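Local coordinates for uncharacterized protein (Thermus thermophilus HB8, PDB 6SCE) that probably cleaves DNA in type III CRISPR defence once cyclic oligoadenylate has bound and activated it, at residues V317-T322 with R330-F335; P304-Y309 with L429-Y434; L293-V298 with L388-A393. One frame throughout, in Å; residues are numbered along the deposited sequence.

How the contacts relate
Contacts 1 and 3 lie within one Rossmann-like domain, built on the parallel strands 342-347, 316-321, 293-297, 375-378 and 399-404; contact 2 joins its helix 303-312 to helix 425-432, which leads into the next sheet. The centres of contacts 1 and 2 lie about 10 Å apart, those of 1 and 3 about 13 Å, and those of 2 and 3 about 17 Å. Along the chain strand 293-297 comes first, then helix 303-312, both elements of contact 1, helix 384-393 and finally helix 425-432. Contacts 1 and 3 reach neighbouring strands, while Ala332 and Leu431 pack contacts 1 and 2 together. Contacts 1 and 2 include Thr322 and Pro304, which touch A3 and A4 of chain B.

Contact 1 (V317-T322 with R330-F335); sequences VYLLTT and RWAEAF. With nucleotides of chain B.
Leu319 of strand 316-321 reaches helix 326-338 with one methyl, its CD1 standing 3.8 Å from Ala332 CB. With chi1 at -60° its CG lies anti to the carbonyl carbon and beside the backbone N, and the extended second torsion (174°) then carries CD1 out to the helix. The same methyl comes within 4.1 Å of Glu333 N, so the leucine meets helix backbone as well as the alanine. Leu329 and Phe336, which precede and follow Ala332 by about one turn, also touch Leu319. Because Ala332 has only a methyl, strand and helix can come close, and Leu431 of helix 425-432 packs on it too.

Strand 316-321, helix 326-338 and strand 342-347 form a beta-alpha-beta unit at the edge of the Rossmann-like sheet, and this contact lies between its first strand and its helix. Leu320, the next residue, serves the other face of the sheet, where it meets Val357, Leu360 and Leu361 of helix 354-370.

Glu333 adds little to the contact itself. Its extended side chain ends in a carboxylate shared by two arginines: OE1 forms a salt bridge with Arg345 of strand 342-347, and OE2 one with Arg337 a turn further along the helix. The first ties the helix to the strand that follows it; the second stays within the helix.

Past the end of the strand, Thr322 OG1 donates a 2.7 Å hydrogen bond to N1 of A3 of chain B, on the Watson-Crick edge of the adenine. Thr322 CG2 lies 3.5 Å from that N1, the methyl standing out of the base plane. Thr321 OG1 is spent on Val298 O, which joins the two neighbouring chain segments near the base.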
loop_
_atom_site.group_PDB
_atom_site.type_symbol
_atom_site.label_atom_id
_atom_site.label_comp_id
_atom_site.label_asym_id
_atom_site.label_seq_id
_atom_site.Cartn_x
_atom_site.Cartn_y
_atom_site.Cartn_z
ATOM N N VAL A 317 -14.925 14.485 -10.581
ATOM C CA VAL A 317 -13.632 13.978 -10.204
ATOM C C VAL A 317 -12.872 13.634 -11.467
ATOM O O VAL A 317 -13.430 13.099 -12.422
ATOM C CB VAL A 317 -13.734 12.799 -9.216
ATOM C CG1 VAL A 317 -14.477 11.620 -9.812
ATOM C CG2 VAL A 317 -12.344 12.368 -8.768
ATOM N N TYR A 318 -11.599 13.979 -11.478
ATOM C CA TYR A 318 -10.724 13.665 -12.588
ATOM C C TYR A 318 -9.661 12.735 -12.068
ATOM O O TYR A 318 -8.983 13.102 -11.120
ATOM C CB TYR A 318 -10.060 14.923 -13.110
ATOM C CG TYR A 318 -11.013 15.878 -13.816
ATOM C CD1 TYR A 318 -11.838 16.717 -13.092
ATOM C CD2 TYR A 318 -11.052 15.952 -15.212
ATOM C CE1 TYR A 318 -12.704 17.601 -13.733
ATOM C CE2 TYR A 318 -11.918 16.817 -15.858
ATOM C CZ TYR A 318 -12.744 17.640 -15.122
ATOM O OH TYR A 318 -13.604 18.530 -15.757
ATOM N N LEU A 319 -9.579 11.540 -12.642
ATOM C CA LEU A 319 -8.726 10.466 -12.169
ATOM C C LEU A 319 -7.747 10.067 -13.258
ATOM O O LEU A 319 -8.168 9.716 -14.357
ATOM C CB LEU A 319 -9.561 9.253 -11.750
ATOM C CG LEU A 319 -10.584 9.443 -10.646
ATOM C CD1 LEU A 319 -11.444 8.215 -10.440
ATOM C CD2 LEU A 319 -9.863 9.840 -9.354
ATOM N N LEU A 320 -6.444 10.140 -12.974
ATOM C CA LEU A 320 -5.410 9.741 -13.915
ATOM C C LEU A 320 -4.566 8.639 -13.360
ATOM O O LEU A 320 -4.177 8.687 -12.202
ATOM C CB LEU A 320 -4.500 10.931 -14.247
ATOM C CG LEU A 320 -5.132 12.144 -14.914
ATOM C CD1 LEU A 320 -4.095 13.244 -15.177
ATOM C CD2 LEU A 320 -5.806 11.752 -16.199
ATOM N N THR A 321 -4.256 7.638 -14.174
ATOM C CA THR A 321 -3.272 6.646 -13.779
ATOM C C THR A 321 -2.688 5.928 -14.996
ATOM O O THR A 321 -2.910 6.333 -16.135
ATOM C CB THR A 321 -3.804 5.665 -12.705
ATOM O OG1 THR A 321 -2.688 4.995 -12.096
ATOM C CG2 THR A 321 -4.790 4.678 -13.277
ATOM N N THR A 322 -1.898 4.911 -14.725
ATOM C CA THR A 322 -1.172 4.183 -15.719
ATOM C C THR A 322 -1.980 2.952 -16.112
ATOM O O THR A 322 -2.861 2.457 -15.383
ATOM C CB THR A 322 0.191 3.719 -15.183
ATOM O OG1 THR A 322 -0.022 3.024 -13.950
ATOM C CG2 THR A 322 1.093 4.892 -14.937
ATOM N N ARG A 330 -10.738 1.475 -12.576
ATOM C CA ARG A 330 -12.124 1.009 -12.810
ATOM C C ARG A 330 -12.950 1.050 -11.509
ATOM O O ARG A 330 -14.089 1.537 -11.474
ATOM C CB ARG A 330 -12.093 -0.417 -13.376
ATOM C CG ARG A 330 -13.451 -1.054 -13.639
ATOM C CD ARG A 330 -13.268 -2.497 -14.120
ATOM N NE ARG A 330 -14.547 -3.138 -14.451
ATOM C CZ ARG A 330 -14.688 -4.423 -14.795
ATOM N NH1 ARG A 330 -13.639 -5.233 -14.851
ATOM N NH2 ARG A 330 -15.891 -4.909 -15.068
ATOM N N TRP A 331 -12.376 0.572 -10.415
ATOM C CA TRP A 331 -13.083 0.527 -9.124
ATOM C C TRP A 331 -13.298 1.915 -8.548
ATOM O O TRP A 331 -14.316 2.184 -7.930
ATOM C CB TRP A 331 -12.332 -0.345 -8.115
ATOM C CG TRP A 331 -12.170 -1.730 -8.637
ATOM C CD1 TRP A 331 -13.073 -2.418 -9.386
ATOM C CD2 TRP A 331 -11.035 -2.583 -8.493
ATOM N NE1 TRP A 331 -12.576 -3.646 -9.710
ATOM C CE2 TRP A 331 -11.326 -3.777 -9.168
ATOM C CE3 TRP A 331 -9.806 -2.458 -7.850
ATOM C CZ2 TRP A 331 -10.440 -4.838 -9.216
ATOM C CZ3 TRP A 331 -8.919 -3.526 -7.904
ATOM C CH2 TRP A 331 -9.239 -4.687 -8.577
ATOM N N ALA A 332 -12.321 2.797 -8.757
ATOM C CA ALA A 332 -12.462 4.185 -8.295
ATOM C C ALA A 332 -13.583 4.876 -9.067
ATOM O O ALA A 332 -14.420 5.575 -8.484
ATOM C CB ALA A 332 -11.166 4.958 -8.464
ATOM N N GLU A 333 -13.579 4.697 -10.384
ATOM C CA GLU A 333 -14.649 5.249 -11.221
ATOM C C GLU A 333 -16.023 4.753 -10.747
ATOM O O GLU A 333 -16.949 5.545 -10.608
ATOM C CB GLU A 333 -14.403 4.900 -12.692
ATOM C CG GLU A 333 -15.420 5.484 -13.633
ATOM C CD GLU A 333 -15.197 5.063 -15.087
ATOM O OE1 GLU A 333 -14.776 3.922 -15.322
ATOM O OE2 GLU A 333 -15.489 5.880 -15.977
ATOM N N ALA A 334 -16.142 3.456 -10.466
ATOM C CA ALA A 334 -17.426 2.881 -10.057
ATOM C C ALA A 334 -17.847 3.470 -8.706
ATOM O O ALA A 334 -19.016 3.805 -8.481
ATOM C CB ALA A 334 -17.323 1.380 -9.975
ATOM N N PHE A 335 -16.874 3.627 -7.809
ATOM C CA PHE A 335 -17.148 4.204 -6.518
ATOM C C PHE A 335 -17.701 5.612 -6.616
ATOM O O PHE A 335 -18.737 5.937 -5.983
ATOM C CB PHE A 335 -15.914 4.209 -5.625
ATOM C CG PHE A 335 -16.110 5.016 -4.385
ATOM C CD1 PHE A 335 -16.880 4.513 -3.348
ATOM C CD2 PHE A 335 -15.595 6.301 -4.285
ATOM C CE1 PHE A 335 -17.097 5.268 -2.206
ATOM C CE2 PHE A 335 -15.820 7.057 -3.145
ATOM C CZ PHE A 335 -16.567 6.530 -2.103
ATOM P P A B 3 7.389 7.210 -5.213
ATOM O OP1 A B 3 7.875 8.064 -6.372
ATOM O OP2 A B 3 7.466 7.912 -3.885
ATOM O "O5'" A B 3 5.906 6.734 -5.510
ATOM C "C5'" A B 3 5.250 5.689 -4.778
ATOM C "C4'" A B 3 3.826 5.628 -5.279
ATOM O "O4'" A B 3 3.817 5.228 -6.683
ATOM C "C3'" A B 3 2.910 4.653 -4.550
ATOM O "O3'" A B 3 1.732 5.365 -4.226
ATOM C "C2'" A B 3 2.662 3.558 -5.601
ATOM O "O2'" A B 3 1.428 2.890 -5.453
ATOM C "C1'" A B 3 2.720 4.375 -6.885
ATOM N N9 A B 3 2.996 3.590 -8.067
ATOM C C8 A B 3 4.004 2.668 -8.218
ATOM N N7 A B 3 4.022 2.143 -9.427
ATOM C C5 A B 3 2.999 2.786 -10.102
ATOM C C6 A B 3 2.530 2.676 -11.426
ATOM N N6 A B 3 3.092 1.875 -12.327
ATOM N N1 A B 3 1.503 3.482 -11.783
ATOM C C2 A B 3 0.979 4.311 -10.872
ATOM N N3 A B 3 1.331 4.497 -9.593
ATOM C C4 A B 3 2.361 3.690 -9.275
#

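Contact 2 (P304-Y309 with L429-Y434); sequences PLYAAY and LALRGY. With nucleotides of chain B.
Leu431 projects from helix 425-432 onto helix 303-312 and divides its two methyls between Leu305 and Tyr306. CG is anti to the backbone N (chi1 178°), which sends the branch outward: CD1 meets Leu305 CD2 at 4.0 Å, whereas CD2 sits 3.8 Å from Tyr306 CB and 3.7 Å from Tyr306 N. The tyrosine hydroxyl is hydrogen-bonded to the backbone N of Arg424. Arg432 NH2 bonds to Ser577 O and its NH1 lies in the plane of the Tyr434 ring, at the edge. Gly433, at a phi of 113°, ends the helix in a Schellman motif, with Gly433 N bonded to Ala430 O (2.9 Å) and Tyr434 N to Leu429 O (2.8 Å). Tyr434 then enters strand 434-438 of another sheet, probably the nuclease's.

On helix 303-312, Pro304 lies over the face of the A4 base of chain B, its CG 3.7 Å from N3. An alanine here takes away CG and CD and would probably leave that face uncovered over N3 and C2, the adenine freer to shift. A helix that follows the first strand of a Rossmann-like CARF domain and meets the cyclic oligoadenylate near its start is consistent with that fold's ligand site.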
loop_
_atom_site.group_PDB
_atom_site.type_symbol
_atom_site.label_atom_id
_atom_site.label_comp_id
_atom_site.label_asym_id
_atom_site.label_seq_id
_atom_site.Cartn_x
_atom_site.Cartn_y
_atom_site.Cartn_z
ATOM N N PRO A 304 -6.111 7.573 0.945
ATOM C CA PRO A 304 -5.977 8.989 0.643
ATOM C C PRO A 304 -7.022 9.511 -0.316
ATOM O O PRO A 304 -7.514 10.638 -0.180
ATOM C CB PRO A 304 -4.569 9.089 0.040
ATOM C CG PRO A 304 -3.814 7.953 0.676
ATOM C CD PRO A 304 -4.841 6.848 0.780
ATOM N N LEU A 305 -7.369 8.702 -1.306
ATOM C CA LEU A 305 -8.411 9.075 -2.233
ATOM C C LEU A 305 -9.760 9.174 -1.544
ATOM O O LEU A 305 -10.556 10.069 -1.820
ATOM C CB LEU A 305 -8.499 8.045 -3.350
ATOM C CG LEU A 305 -9.426 8.381 -4.528
ATOM C CD1 LEU A 305 -9.281 9.769 -5.097
ATOM C CD2 LEU A 305 -9.146 7.352 -5.615
ATOM N N TYR A 306 -10.014 8.248 -0.642
ATOM C CA TYR A 306 -11.253 8.268 0.124
ATOM C C TYR A 306 -11.310 9.511 1.047
ATOM O O TYR A 306 -12.337 10.157 1.150
ATOM C CB TYR A 306 -11.377 7.007 0.929
ATOM C CG TYR A 306 -12.722 6.844 1.585
ATOM C CD1 TYR A 306 -13.878 6.896 0.834
ATOM C CD2 TYR A 306 -12.834 6.609 2.932
ATOM C CE1 TYR A 306 -15.124 6.737 1.404
ATOM C CE2 TYR A 306 -14.083 6.439 3.524
ATOM C CZ TYR A 306 -15.219 6.508 2.754
ATOM O OH TYR A 306 -16.468 6.348 3.310
ATOM N N ALA A 307 -10.197 9.820 1.710
ATOM C CA ALA A 307 -10.124 11.019 2.525
ATOM C C ALA A 307 -10.402 12.238 1.696
ATOM O O ALA A 307 -11.131 13.134 2.121
ATOM C CB ALA A 307 -8.764 11.135 3.201
ATOM N N ALA A 308 -9.826 12.284 0.502
ATOM C CA ALA A 308 -10.036 13.417 -0.395
ATOM C C ALA A 308 -11.508 13.574 -0.780
ATOM O O ALA A 308 -12.015 14.697 -0.890
ATOM C CB ALA A 308 -9.173 13.283 -1.630
ATOM N N TYR A 309 -12.166 12.453 -1.029
ATOM C CA TYR A 309 -13.607 12.446 -1.289
ATOM C C TYR A 309 -14.390 13.008 -0.073
ATOM O O TYR A 309 -15.265 13.846 -0.241
ATOM C CB TYR A 309 -14.061 11.028 -1.616
ATOM C CG TYR A 309 -15.546 10.859 -1.511
ATOM C CD1 TYR A 309 -16.377 11.431 -2.451
ATOM C CD2 TYR A 309 -16.116 10.193 -0.435
ATOM C CE1 TYR A 309 -17.751 11.317 -2.340
ATOM C CE2 TYR A 309 -17.489 10.058 -0.321
ATOM C CZ TYR A 309 -18.295 10.636 -1.282
ATOM O OH TYR A 309 -19.656 10.535 -1.196
ATOM N N LEU A 429 -13.867 0.011 1.029
ATOM C CA LEU A 429 -13.613 -1.274 0.402
ATOM C C LEU A 429 -14.052 -1.324 -1.081
ATOM O O LEU A 429 -13.355 -1.933 -1.901
ATOM C CB LEU A 429 -14.285 -2.407 1.204
ATOM C CG LEU A 429 -13.555 -2.866 2.460
ATOM C CD1 LEU A 429 -14.513 -3.650 3.349
ATOM C CD2 LEU A 429 -12.333 -3.709 2.143
ATOM N N ALA A 430 -15.180 -0.692 -1.397
ATOM C CA ALA A 430 -15.631 -0.557 -2.774
ATOM C C ALA A 430 -14.566 0.181 -3.597
ATOM O O ALA A 430 -14.146 -0.260 -4.676
ATOM C CB ALA A 430 -16.952 0.182 -2.810
ATOM N N LEU A 431 -14.068 1.284 -3.044
ATOM C CA LEU A 431 -13.069 2.077 -3.751
ATOM C C LEU A 431 -11.843 1.247 -4.036
ATOM O O LEU A 431 -11.204 1.377 -5.077
ATOM C CB LEU A 431 -12.720 3.334 -2.941
ATOM C CG LEU A 431 -11.654 4.256 -3.506
ATOM C CD1 LEU A 431 -12.181 4.911 -4.769
ATOM C CD2 LEU A 431 -11.337 5.300 -2.439
ATOM N N ARG A 432 -11.520 0.379 -3.097
ATOM C CA ARG A 432 -10.410 -0.518 -3.210
ATOM C C ARG A 432 -10.614 -1.667 -4.173
ATOM O O ARG A 432 -9.651 -2.265 -4.576
ATOM C CB ARG A 432 -10.120 -1.125 -1.854
ATOM C CG ARG A 432 -8.996 -2.142 -1.790
ATOM C CD ARG A 432 -7.669 -1.546 -2.236
ATOM N NE ARG A 432 -6.635 -2.559 -2.171
ATOM C CZ ARG A 432 -6.510 -3.558 -3.049
ATOM N NH1 ARG A 432 -7.314 -3.653 -4.115
ATOM N NH2 ARG A 432 -5.558 -4.438 -2.875
ATOM N N GLY A 433 -11.847 -1.970 -4.531
ATOM C CA GLY A 433 -12.113 -3.105 -5.421
ATOM C C GLY A 433 -12.856 -4.278 -4.810
ATOM O O GLY A 433 -12.790 -5.392 -5.340
ATOM N N TYR A 434 -13.557 -4.063 -3.701
ATOM C CA TYR A 434 -14.263 -5.166 -3.034
ATOM C C TYR A 434 -15.687 -4.783 -2.655
ATOM O O TYR A 434 -15.949 -3.646 -2.243
ATOM C CB TYR A 434 -13.526 -5.586 -1.771
ATOM C CG TYR A 434 -12.243 -6.293 -2.048
ATOM C CD1 TYR A 434 -11.107 -5.583 -2.395
ATOM C CD2 TYR A 434 -12.165 -7.681 -2.009
ATOM C CE1 TYR A 434 -9.920 -6.233 -2.681
ATOM C CE2 TYR A 434 -10.975 -8.337 -2.285
ATOM C CZ TYR A 434 -9.854 -7.599 -2.627
ATOM O OH TYR A 434 -8.653 -8.208 -2.902
ATOM P P A B 4 0.861 5.046 -2.915
ATOM O OP1 A B 4 1.532 4.001 -2.092
ATOM O OP2 A B 4 -0.588 4.874 -3.286
ATOM O "O5'" A B 4 1.073 6.456 -2.193
ATOM C "C5'" A B 4 0.267 6.746 -1.041
ATOM C "C4'" A B 4 1.026 7.717 -0.169
ATOM O "O4'" A B 4 0.125 8.285 0.825
ATOM C "C3'" A B 4 2.163 7.064 0.607
ATOM O "O3'" A B 4 3.294 7.902 0.826
ATOM C "C2'" A B 4 1.482 6.789 1.950
ATOM O "O2'" A B 4 2.404 6.574 2.995
ATOM C "C1'" A B 4 0.686 8.073 2.099
ATOM N N9 A B 4 -0.363 8.033 3.107
ATOM C C8 A B 4 -0.525 8.973 4.094
ATOM N N7 A B 4 -1.504 8.687 4.912
ATOM C C5 A B 4 -1.999 7.466 4.463
ATOM C C6 A B 4 -3.040 6.630 4.919
ATOM N N6 A B 4 -3.789 6.878 5.999
ATOM N N1 A B 4 -3.248 5.471 4.243
ATOM C C2 A B 4 -2.476 5.203 3.181
ATOM N N3 A B 4 -1.485 5.923 2.646
ATOM C C4 A B 4 -1.295 7.056 3.338
#

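Contact 3 (L293-V298 with L388-A393); sequences LLLALV and LGLYLA
Leu390 sets the branched end of its side chain against Leu295 of strand 293-297. With CG anti to the backbone N (chi1 166°), the branch is directed at the strand. Its CD1 lies 4.0 Å from Leu295 CB and equally far from Leu295 CD1, the two side chains meeting at a slant. The other methyl, CD2, approaches the backbone, 3.9 Å from Leu295 O. Leu297, two residues on and pointing to the same face, may add to this: its CD1 runs past Leu390 CD2, but it was modelled in two conformers and the contact depends on which is taken. No hydrogen bond joins the segments; the contact is van der Waals, mostly between leucine side chains.

Further out, Leu361 of helix 354-370 and Leu379 also touch Leu390, while Val365 of that helix and Tyr318 of strand 316-321 also touch Leu295. Helix and strand segments run nearly antiparallel, at 153°, with their axes 9.4 Å apart. Strand 293-297 lies between strands 316-321 and 375-378; helix 384-393 packs on this face beside helix 354-370, and through Leu388 and Tyr391 it also meets helix 90-100 of the N-terminal Rossmann-like part.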
loop_
_atom_site.group_PDB
_atom_site.type_symbol
_atom_site.label_atom_id
_atom_site.label_comp_id
_atom_site.label_asym_id
_atom_site.label_seq_id
_atom_site.Cartn_x
_atom_site.Cartn_y
_atom_site.Cartn_z
ATOM N N LEU A 293 -14.496 20.339 -7.632
ATOM C CA LEU A 293 -13.733 19.359 -8.378
ATOM C C LEU A 293 -12.711 18.703 -7.474
ATOM O O LEU A 293 -12.139 19.359 -6.600
ATOM C CB LEU A 293 -12.906 20.040 -9.450
ATOM C CG LEU A 293 -13.464 20.266 -10.830
ATOM C CD1 LEU A 293 -14.759 21.019 -10.754
ATOM C CD2 LEU A 293 -12.437 21.032 -11.636
ATOM N N LEU A 294 -12.462 17.431 -7.732
ATOM C CA LEU A 294 -11.333 16.709 -7.126
ATOM C C LEU A 294 -10.483 16.152 -8.248
ATOM O O LEU A 294 -10.986 15.453 -9.131
ATOM C CB LEU A 294 -11.810 15.581 -6.238
ATOM C CG LEU A 294 -10.747 14.649 -5.634
ATOM C CD1 LEU A 294 -9.729 15.453 -4.829
ATOM C CD2 LEU A 294 -11.403 13.584 -4.779
ATOM N N LEU A 295 -9.200 16.470 -8.208
ATOM C CA LEU A 295 -8.209 15.911 -9.107
ATOM C C LEU A 295 -7.304 14.979 -8.305
ATOM O O LEU A 295 -6.828 15.350 -7.244
ATOM C CB LEU A 295 -7.356 17.006 -9.714
ATOM C CG LEU A 295 -8.040 18.287 -10.163
ATOM C CD1 LEU A 295 -6.994 19.221 -10.749
ATOM C CD2 LEU A 295 -9.134 17.987 -11.134
ATOM N N ALA A 296 -7.089 13.776 -8.818
ATOM C CA ALA A 296 -6.274 12.796 -8.124
ATOM C C ALA A 296 -5.672 11.782 -9.076
ATOM O O ALA A 296 -6.232 11.519 -10.165
ATOM C CB ALA A 296 -7.109 12.064 -7.074
ATOM N N LEU A 297 -4.530 11.217 -8.664
ATOM C CA LEU A 297 -3.961 10.044 -9.303
ATOM C C LEU A 297 -4.608 8.823 -8.637
ATOM O O LEU A 297 -5.240 8.966 -7.581
ATOM C CB LEU A 297 -2.431 10.095 -9.165
ATOM C CG LEU A 297 -2.121 11.478 -9.770
ATOM C CD1 LEU A 297 -1.337 12.448 -8.917
ATOM C CD2 LEU A 297 -1.659 11.406 -11.212
ATOM N N VAL A 298 -4.488 7.644 -9.258
ATOM C CA VAL A 298 -4.948 6.408 -8.660
ATOM C C VAL A 298 -3.745 5.491 -8.544
ATOM O O VAL A 298 -2.987 5.296 -9.498
ATOM C CB VAL A 298 -6.092 5.745 -9.453
ATOM C CG1 VAL A 298 -6.472 4.408 -8.824
ATOM C CG2 VAL A 298 -7.306 6.655 -9.471
ATOM N N LEU A 388 3.931 15.279 -8.794
ATOM C CA LEU A 388 4.519 16.562 -9.181
ATOM C C LEU A 388 3.855 17.129 -10.441
ATOM O O LEU A 388 3.653 18.336 -10.544
ATOM C CB LEU A 388 6.012 16.455 -9.364
ATOM C CG LEU A 388 6.806 16.258 -8.076
ATOM C CD1 LEU A 388 8.291 16.184 -8.371
ATOM C CD2 LEU A 388 6.524 17.373 -7.110
ATOM N N GLY A 389 3.496 16.264 -11.378
ATOM C CA GLY A 389 2.762 16.686 -12.562
ATOM C C GLY A 389 1.452 17.333 -12.244
ATOM O O GLY A 389 1.054 18.360 -12.833
ATOM N N LEU A 390 0.767 16.739 -11.276
ATOM C CA LEU A 390 -0.486 17.298 -10.840
ATOM C C LEU A 390 -0.232 18.634 -10.170
ATOM O O LEU A 390 -0.938 19.585 -10.427
ATOM C CB LEU A 390 -1.222 16.335 -9.899
ATOM C CG LEU A 390 -2.410 16.891 -9.093
ATOM C CD1 LEU A 390 -3.411 17.593 -9.962
ATOM C CD2 LEU A 390 -3.108 15.732 -8.412
ATOM N N TYR A 391 0.761 18.711 -9.294
ATOM C CA TYR A 391 1.060 19.969 -8.629
ATOM C C TYR A 391 1.375 21.074 -9.658
ATOM O O TYR A 391 0.941 22.205 -9.499
ATOM C CB TYR A 391 2.246 19.800 -7.678
ATOM C CG TYR A 391 2.805 21.113 -7.219
ATOM C CD1 TYR A 391 2.116 21.902 -6.316
ATOM C CD2 TYR A 391 4.044 21.550 -7.664
ATOM C CE1 TYR A 391 2.632 23.124 -5.887
ATOM C CE2 TYR A 391 4.568 22.764 -7.243
ATOM C CZ TYR A 391 3.861 23.544 -6.355
ATOM O OH TYR A 391 4.420 24.751 -5.938
ATOM N N LEU A 392 2.086 20.722 -10.721
ATOM C CA LEU A 392 2.512 21.708 -11.726
ATOM C C LEU A 392 1.356 22.179 -12.612
ATOM O O LEU A 392 1.466 23.224 -13.274
ATOM C CB LEU A 392 3.667 21.148 -12.574
ATOM C CG LEU A 392 4.990 21.035 -11.808
ATOM C CD1 LEU A 392 6.000 20.212 -12.562
ATOM C CD2 LEU A 392 5.578 22.398 -11.468
ATOM N N ALA A 393 0.271 21.424 -12.621
ATOM C CA ALA A 393 -0.968 21.831 -13.284
ATOM C C ALA A 393 -1.727 22.888 -12.506
ATOM O O ALA A 393 -2.606 23.542 -13.053
ATOM C CB ALA A 393 -1.874 20.638 -13.485
#